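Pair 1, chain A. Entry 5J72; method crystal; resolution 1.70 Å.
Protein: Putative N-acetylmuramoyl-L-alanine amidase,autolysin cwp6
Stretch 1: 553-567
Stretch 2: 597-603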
# COMPACT_ATOMS: atom_id res chain seq x y z
N GLY A 553 -35.06 14.69 -20.01
CA GLY A 553 -34.88 14.73 -18.55
C GLY A 553 -33.47 14.25 -18.18
O GLY A 553 -32.75 13.72 -19.03
N THR A 554 -33.09 14.44 -16.91
CA THR A 554 -31.76 14.06 -16.42
C THR A 554 -31.37 12.65 -16.81
O THR A 554 -30.25 12.48 -17.28
CB THR A 554 -31.72 14.22 -14.88
OG1 THR A 554 -32.10 15.56 -14.55
CG2 THR A 554 -30.30 13.95 -14.30
N THR A 555 -32.25 11.63 -16.68
CA THR A 555 -31.80 10.26 -16.99
C THR A 555 -31.66 10.03 -18.44
O THR A 555 -30.87 9.19 -18.87
CB THR A 555 -32.72 9.18 -16.31
OG1 THR A 555 -33.98 9.11 -16.99
CG2 THR A 555 -32.97 9.51 -14.87
N LYS A 556 -32.42 10.75 -19.26
CA LYS A 556 -32.21 10.59 -20.71
C LYS A 556 -30.84 11.24 -21.12
O LYS A 556 -30.13 10.72 -21.97
CB LYS A 556 -33.37 11.31 -21.48
CG LYS A 556 -33.31 10.96 -22.96
CD LYS A 556 -34.44 11.69 -23.74
CE LYS A 556 -34.60 11.03 -25.12
NZ LYS A 556 -35.80 11.57 -25.81
N THR A 557 -30.52 12.41 -20.55
CA THR A 557 -29.25 13.07 -20.86
C THR A 557 -28.09 12.17 -20.36
O THR A 557 -27.11 11.95 -21.09
CB THR A 557 -29.19 14.42 -20.17
OG1 THR A 557 -30.27 15.24 -20.69
CG2 THR A 557 -27.87 15.13 -20.40
N ALA A 558 -28.24 11.65 -19.15
CA ALA A 558 -27.22 10.76 -18.55
C ALA A 558 -27.01 9.58 -19.45
O ALA A 558 -25.89 9.27 -19.81
CB ALA A 558 -27.70 10.30 -17.17
N ALA A 559 -28.08 8.91 -19.91
CA ALA A 559 -27.89 7.71 -20.74
C ALA A 559 -27.25 8.04 -22.09
O ALA A 559 -26.44 7.26 -22.62
CB ALA A 559 -29.27 7.00 -20.96
N SER A 560 -27.62 9.23 -22.68
CA SER A 560 -27.04 9.64 -23.99
C SER A 560 -25.55 9.94 -23.84
O SER A 560 -24.76 9.45 -24.65
CB SER A 560 -27.73 10.90 -24.52
OG SER A 560 -29.13 10.70 -24.42
N ASN A 561 -25.19 10.70 -22.78
CA ASN A 561 -23.75 11.02 -22.53
C ASN A 561 -22.93 9.76 -22.34
O ASN A 561 -21.89 9.60 -22.97
CB ASN A 561 -23.64 11.88 -21.29
CG ASN A 561 -24.13 13.27 -21.50
OD1 ASN A 561 -24.18 13.68 -22.66
ND2 ASN A 561 -24.52 14.03 -20.47
N ILE A 562 -23.39 8.81 -21.47
CA ILE A 562 -22.58 7.57 -21.23
C ILE A 562 -22.48 6.73 -22.45
O ILE A 562 -21.41 6.20 -22.78
CB ILE A 562 -23.24 6.77 -20.03
CG1 ILE A 562 -23.10 7.63 -18.75
CG2 ILE A 562 -22.60 5.37 -19.91
CD1 ILE A 562 -24.03 7.20 -17.61
N LEU A 563 -23.58 6.59 -23.18
CA LEU A 563 -23.53 5.77 -24.40
C LEU A 563 -22.50 6.39 -25.39
O LEU A 563 -21.70 5.71 -26.00
CB LEU A 563 -25.00 5.81 -25.02
CG LEU A 563 -25.10 5.08 -26.36
CD1 LEU A 563 -24.82 3.60 -26.22
CD2 LEU A 563 -26.51 5.25 -26.89
N LYS A 564 -22.56 7.73 -25.55
CA LYS A 564 -21.59 8.42 -26.43
C LYS A 564 -20.16 8.10 -25.94
O LYS A 564 -19.33 7.66 -26.74
CB LYS A 564 -21.85 9.94 -26.33
CG LYS A 564 -20.91 10.77 -27.19
CD LYS A 564 -21.32 12.26 -27.21
CE LYS A 564 -20.92 12.96 -28.55
NZ LYS A 564 -20.55 14.41 -28.36
N ARG A 565 -19.88 8.29 -24.61
CA ARG A 565 -18.47 8.04 -24.17
C ARG A 565 -18.03 6.61 -24.36
O ARG A 565 -16.90 6.36 -24.74
CB ARG A 565 -18.30 8.49 -22.73
CG ARG A 565 -18.52 10.01 -22.56
CD ARG A 565 -17.59 10.84 -23.48
NE ARG A 565 -17.59 12.21 -22.96
CZ ARG A 565 -16.72 13.14 -23.32
NH1 ARG A 565 -16.78 14.34 -22.77
NH2 ARG A 565 -15.81 12.88 -24.24
N ILE A 566 -18.93 5.63 -24.12
CA ILE A 566 -18.51 4.25 -24.29
C ILE A 566 -18.12 4.01 -25.74
O ILE A 566 -17.08 3.41 -26.05
CB ILE A 566 -19.66 3.29 -23.89
CG1 ILE A 566 -19.86 3.37 -22.35
CG2 ILE A 566 -19.33 1.83 -24.35
CD1 ILE A 566 -21.04 2.49 -21.90
N LEU A 567 -19.00 4.48 -26.65
CA LEU A 567 -18.77 4.27 -28.07
C LEU A 567 -17.51 5.01 -28.54
O LEU A 567 -16.95 4.60 -29.54
CB LEU A 567 -20.03 4.69 -28.83
CG LEU A 567 -21.21 3.67 -28.60
CD1 LEU A 567 -22.55 4.23 -29.11
CD2 LEU A 567 -20.88 2.37 -29.33
N TYR A 597 -34.27 9.49 -7.10
CA TYR A 597 -33.26 10.32 -7.74
C TYR A 597 -33.00 9.84 -9.13
O TYR A 597 -33.39 8.72 -9.48
CB TYR A 597 -31.98 10.35 -6.86
CG TYR A 597 -32.37 10.97 -5.55
CD1 TYR A 597 -32.40 12.36 -5.40
CD2 TYR A 597 -32.86 10.21 -4.51
CE1 TYR A 597 -32.92 12.95 -4.26
CE2 TYR A 597 -33.39 10.79 -3.36
CZ TYR A 597 -33.41 12.17 -3.25
OH TYR A 597 -33.93 12.76 -2.11
N PRO A 598 -32.38 10.66 -9.97
CA PRO A 598 -32.11 10.24 -11.35
C PRO A 598 -31.28 8.91 -11.36
O PRO A 598 -30.28 8.81 -10.68
CB PRO A 598 -31.33 11.43 -11.94
CG PRO A 598 -31.55 12.53 -11.04
CD PRO A 598 -31.69 11.92 -9.66
N ALA A 599 -31.71 7.95 -12.19
CA ALA A 599 -31.11 6.62 -12.22
C ALA A 599 -31.14 6.02 -13.57
O ALA A 599 -32.11 6.22 -14.29
CB ALA A 599 -31.90 5.69 -11.27
N ILE A 600 -30.09 5.31 -13.95
CA ILE A 600 -30.02 4.63 -15.23
C ILE A 600 -29.37 3.30 -15.00
O ILE A 600 -28.74 3.08 -13.94
CB ILE A 600 -29.16 5.36 -16.29
CG1 ILE A 600 -27.73 5.61 -15.68
CG2 ILE A 600 -29.83 6.74 -16.67
CD1 ILE A 600 -26.77 6.08 -16.72
N LEU A 601 -29.47 2.43 -15.98
CA LEU A 601 -28.85 1.14 -15.90
C LEU A 601 -28.13 0.89 -17.19
O LEU A 601 -28.72 0.82 -18.27
CB LEU A 601 -29.83 0.00 -15.60
CG LEU A 601 -29.24 -1.41 -15.41
CD1 LEU A 601 -30.13 -2.19 -14.46
CD2 LEU A 601 -29.10 -2.19 -16.69
N VAL A 602 -26.82 0.75 -17.09
CA VAL A 602 -25.95 0.55 -18.23
C VAL A 602 -25.72 -0.90 -18.48
O VAL A 602 -25.29 -1.60 -17.58
CB VAL A 602 -24.56 1.22 -17.97
CG1 VAL A 602 -23.63 1.03 -19.17
CG2 VAL A 602 -24.75 2.71 -17.63
N GLU A 603 -26.01 -1.39 -19.73
CA GLU A 603 -25.67 -2.76 -20.11
C GLU A 603 -24.45 -2.56 -20.97
O GLU A 603 -24.59 -2.34 -22.20
CB GLU A 603 -26.80 -3.41 -20.92
CG GLU A 603 -28.04 -3.54 -20.06
CD GLU A 603 -28.01 -4.84 -19.24
OE1 GLU A 603 -26.99 -5.54 -19.25
OE2 GLU A 603 -29.02 -5.15 -18.59

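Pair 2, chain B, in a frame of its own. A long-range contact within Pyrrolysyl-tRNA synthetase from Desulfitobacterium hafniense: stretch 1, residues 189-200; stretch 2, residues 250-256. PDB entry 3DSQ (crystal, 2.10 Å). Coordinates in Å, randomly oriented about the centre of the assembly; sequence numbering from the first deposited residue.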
# COMPACT_ATOMS: atom_id res chain seq x y z
N GLN B 189 20.14 9.92 -20.34
CA GLN B 189 19.18 11.02 -20.43
C GLN B 189 17.79 10.61 -19.93
O GLN B 189 17.05 11.43 -19.40
CB GLN B 189 19.09 11.55 -21.87
CG GLN B 189 17.95 12.54 -22.11
CD GLN B 189 18.05 13.82 -21.28
OE1 GLN B 189 18.90 14.68 -21.52
NE2 GLN B 189 17.18 13.95 -20.28
N ARG B 190 17.43 9.34 -20.11
CA ARG B 190 16.14 8.86 -19.62
C ARG B 190 16.12 8.92 -18.11
O ARG B 190 15.17 9.42 -17.50
CB ARG B 190 15.87 7.43 -20.07
CG ARG B 190 15.21 7.30 -21.41
CD ARG B 190 13.86 7.99 -21.46
NE ARG B 190 13.10 7.53 -22.62
CZ ARG B 190 13.54 7.57 -23.87
NH1 ARG B 190 14.74 8.08 -24.14
NH2 ARG B 190 12.80 7.09 -24.86
N LEU B 191 17.17 8.39 -17.49
CA LEU B 191 17.28 8.41 -16.04
C LEU B 191 17.10 9.85 -15.56
O LEU B 191 16.43 10.10 -14.57
CB LEU B 191 18.63 7.85 -15.60
CG LEU B 191 18.71 6.32 -15.71
CD1 LEU B 191 20.06 5.82 -15.21
CD2 LEU B 191 17.59 5.68 -14.88
N GLU B 192 17.71 10.80 -16.28
CA GLU B 192 17.58 12.21 -15.93
C GLU B 192 16.12 12.63 -16.03
O GLU B 192 15.57 13.22 -15.10
CB GLU B 192 18.40 13.10 -16.87
CG GLU B 192 19.86 13.27 -16.51
CD GLU B 192 20.49 14.46 -17.23
OE1 GLU B 192 20.47 14.50 -18.48
OE2 GLU B 192 21.01 15.37 -16.53
N ASP B 193 15.49 12.32 -17.17
CA ASP B 193 14.09 12.66 -17.38
C ASP B 193 13.23 12.14 -16.23
O ASP B 193 12.45 12.89 -15.64
CB ASP B 193 13.58 12.05 -18.69
CG ASP B 193 14.30 12.57 -19.91
OD1 ASP B 193 14.66 13.78 -19.94
OD2 ASP B 193 14.50 11.78 -20.86
N MET B 194 13.37 10.85 -15.94
CA MET B 194 12.62 10.22 -14.87
C MET B 194 12.82 10.94 -13.54
O MET B 194 11.86 11.26 -12.85
CB MET B 194 13.04 8.76 -14.72
CG MET B 194 12.93 7.96 -16.00
SD MET B 194 13.37 6.24 -15.75
CE MET B 194 11.87 5.44 -16.22
N ALA B 195 14.07 11.19 -13.19
CA ALA B 195 14.38 11.89 -11.95
C ALA B 195 13.65 13.23 -11.89
O ALA B 195 12.97 13.55 -10.91
CB ALA B 195 15.87 12.10 -11.84
N ARG B 196 13.79 14.01 -12.96
CA ARG B 196 13.15 15.31 -13.04
C ARG B 196 11.63 15.23 -12.93
O ARG B 196 11.03 15.99 -12.17
CB ARG B 196 13.56 16.01 -14.34
CG ARG B 196 15.04 16.38 -14.37
CD ARG B 196 15.48 16.85 -15.74
NE ARG B 196 16.87 17.28 -15.75
CZ ARG B 196 17.60 17.43 -16.86
NH1 ARG B 196 17.07 17.18 -18.04
NH2 ARG B 196 18.86 17.82 -16.77
N TRP B 197 11.02 14.32 -13.68
CA TRP B 197 9.56 14.16 -13.63
C TRP B 197 9.11 13.90 -12.20
O TRP B 197 8.16 14.51 -11.71
CB TRP B 197 9.09 12.99 -14.49
CG TRP B 197 9.16 13.21 -15.97
CD1 TRP B 197 8.83 14.35 -16.66
CD2 TRP B 197 9.55 12.24 -16.96
NE1 TRP B 197 8.98 14.15 -18.01
CE2 TRP B 197 9.42 12.87 -18.22
CE3 TRP B 197 9.98 10.91 -16.90
CZ2 TRP B 197 9.72 12.21 -19.42
CZ3 TRP B 197 10.28 10.25 -18.09
CH2 TRP B 197 10.15 10.90 -19.33
N VAL B 198 9.80 12.97 -11.55
CA VAL B 198 9.48 12.59 -10.18
C VAL B 198 9.75 13.69 -9.16
O VAL B 198 8.87 14.06 -8.38
CB VAL B 198 10.27 11.32 -9.78
CG1 VAL B 198 10.05 11.01 -8.31
CG2 VAL B 198 9.82 10.14 -10.64
N LEU B 199 10.98 14.20 -9.16
CA LEU B 199 11.34 15.24 -8.21
C LEU B 199 10.49 16.50 -8.39
O LEU B 199 10.22 17.21 -7.42
CB LEU B 199 12.83 15.56 -8.34
CG LEU B 199 13.70 14.36 -7.97
CD1 LEU B 199 15.15 14.65 -8.29
CD2 LEU B 199 13.53 14.03 -6.49
N GLU B 200 10.06 16.77 -9.62
CA GLU B 200 9.23 17.94 -9.86
C GLU B 200 7.85 17.70 -9.26
O GLU B 200 7.28 18.58 -8.61
CB GLU B 200 9.10 18.23 -11.35
CG GLU B 200 8.22 19.44 -11.65
CD GLU B 200 8.73 20.72 -10.98
OE1 GLU B 200 7.95 21.69 -10.89
OE2 GLU B 200 9.90 20.76 -10.54
N TRP B 250 17.64 -0.99 -20.89
CA TRP B 250 16.58 -0.46 -20.03
C TRP B 250 17.13 0.47 -18.97
O TRP B 250 18.34 0.53 -18.74
CB TRP B 250 15.82 -1.60 -19.33
CG TRP B 250 16.70 -2.49 -18.47
CD1 TRP B 250 17.23 -3.70 -18.82
CD2 TRP B 250 17.16 -2.23 -17.14
NE1 TRP B 250 17.98 -4.21 -17.79
CE2 TRP B 250 17.95 -3.33 -16.74
CE3 TRP B 250 16.96 -1.18 -16.23
CZ2 TRP B 250 18.56 -3.41 -15.48
CZ3 TRP B 250 17.57 -1.25 -14.98
CH2 TRP B 250 18.36 -2.37 -14.62
N VAL B 251 16.24 1.21 -18.33
CA VAL B 251 16.61 2.10 -17.26
C VAL B 251 15.55 1.98 -16.19
O VAL B 251 14.39 1.74 -16.47
CB VAL B 251 16.71 3.58 -17.71
CG1 VAL B 251 17.86 3.74 -18.71
CG2 VAL B 251 15.39 4.03 -18.32
N GLY B 252 15.98 2.14 -14.94
CA GLY B 252 15.05 2.05 -13.83
C GLY B 252 15.55 2.95 -12.72
O GLY B 252 16.76 3.02 -12.46
N LEU B 253 14.63 3.63 -12.06
CA LEU B 253 14.98 4.53 -10.98
C LEU B 253 14.07 4.21 -9.81
O LEU B 253 12.86 4.06 -9.98
CB LEU B 253 14.78 5.98 -11.44
CG LEU B 253 15.35 7.13 -10.61
CD1 LEU B 253 16.86 7.01 -10.49
CD2 LEU B 253 14.98 8.46 -11.28
N GLY B 254 14.66 4.09 -8.62
CA GLY B 254 13.87 3.80 -7.44
C GLY B 254 13.99 4.84 -6.34
O GLY B 254 15.08 5.30 -6.04
N PHE B 255 12.85 5.20 -5.74
CA PHE B 255 12.82 6.20 -4.67
C PHE B 255 12.19 5.67 -3.38
O PHE B 255 11.30 4.83 -3.40
CB PHE B 255 11.99 7.43 -5.07
CG PHE B 255 12.43 8.11 -6.34
CD1 PHE B 255 12.33 7.47 -7.57
CD2 PHE B 255 12.86 9.44 -6.31
CE1 PHE B 255 12.65 8.15 -8.76
CE2 PHE B 255 13.17 10.12 -7.49
CZ PHE B 255 13.07 9.47 -8.72
N GLY B 256 12.67 6.18 -2.25
CA GLY B 256 12.09 5.85 -0.96
C GLY B 256 11.21 7.06 -0.68
O GLY B 256 11.74 8.14 -0.48

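In both pairs a helix packs along a strand of the same chain, running in roughly the same direction: the axes approach to 8.0 Å at a signed crossing angle of -28° in pair 1, and to 8.3 Å at -31° in pair 2. Fourteen central residues superpose with an RMSD of 0.8 Å. The helix positions T554(A), T555(A), A558(A), A559(A) and I562(A) fall on R190(B), L191(B), M194(B), A195(B) and V198(B); in the second stretch, P598(A), just before the strand, and I600(A) and V602(A) on it, fall on V251(B), L253(B) and F255(B). These three positions alternate along the chain and point CA-to-CB toward the helix in both pairs, so every second residue from P598(A) and from V251(B) faces the helix. No hydrogen bond crosses between the stretches in either pair, and the packing rests on side-chain shape, burying 357 Å² in pair 1 and 425 Å² in pair 2.

At the N-terminal end, the matched backbones carry different chemistry. In pair 1 two threonines meet a proline: T554(A) CG2 lies 3.6 Å from P598(A) CB, and T555(A) CG2 lies 3.7 Å from P598(A) CA and 3.3 Å from A599(A) N. Each threonine thus presents its methyl to the second stretch, while the hydroxyl of T555(A) is hydrogen-bonded elsewhere in the structure. In pair 2 the site of T555(A) holds L191(B), whose CA-to-CB bond points sideways but whose end comes nearer, bringing CD2 to 3.6 Å from V251(B) CB. R190(B) contributes the base of its side chain, CB sitting 3.9 Å from V251(B) CG2, and its end then leads away.

The middle of the strand is filled by a branched aliphatic residue in both. I600(A) has the largest covered area in pair 1, 86 Å²: its CG2 lies 4.2 Å from A558(A) CB and 4.3 Å from A559(A) CB, and its CD1 reaches I562(A) CD1 at 3.1 Å, a very tight approach for two methyls. L253(B) instead sets CD2 4.0 Å from M194(B) CB and 3.8 Å from A195(B) CB. The alanine is common to both helices; where pair 1 has the small A558(A), pair 2 has M194(B), whose SD extends to 3.9 Å from V251(B) CG2 and so links two strand positions.

At the third position the matched pair I562(A) and V198(B) meets different partners. I562(A) CG2 lies 4.1 Å from V602(A) CG2, a contact between aliphatic side chains; V602(A) CG1 also lies 4.0 Å from I566(A) CD1. F255(B) places a broad ring there. V198(B) CG1 sits over one face, 3.6 Å from the F255(B) ring centroid and 23° off the normal, a CH-pi contact, while A195(B) CA and L199(B) CD2 lie at the edge, L199(B) CD2 being 4.1 Å from F255(B) CE2. Between the inward-facing residues, A599(A) points away from the helix, and its counterpart G252(B) has no side chain.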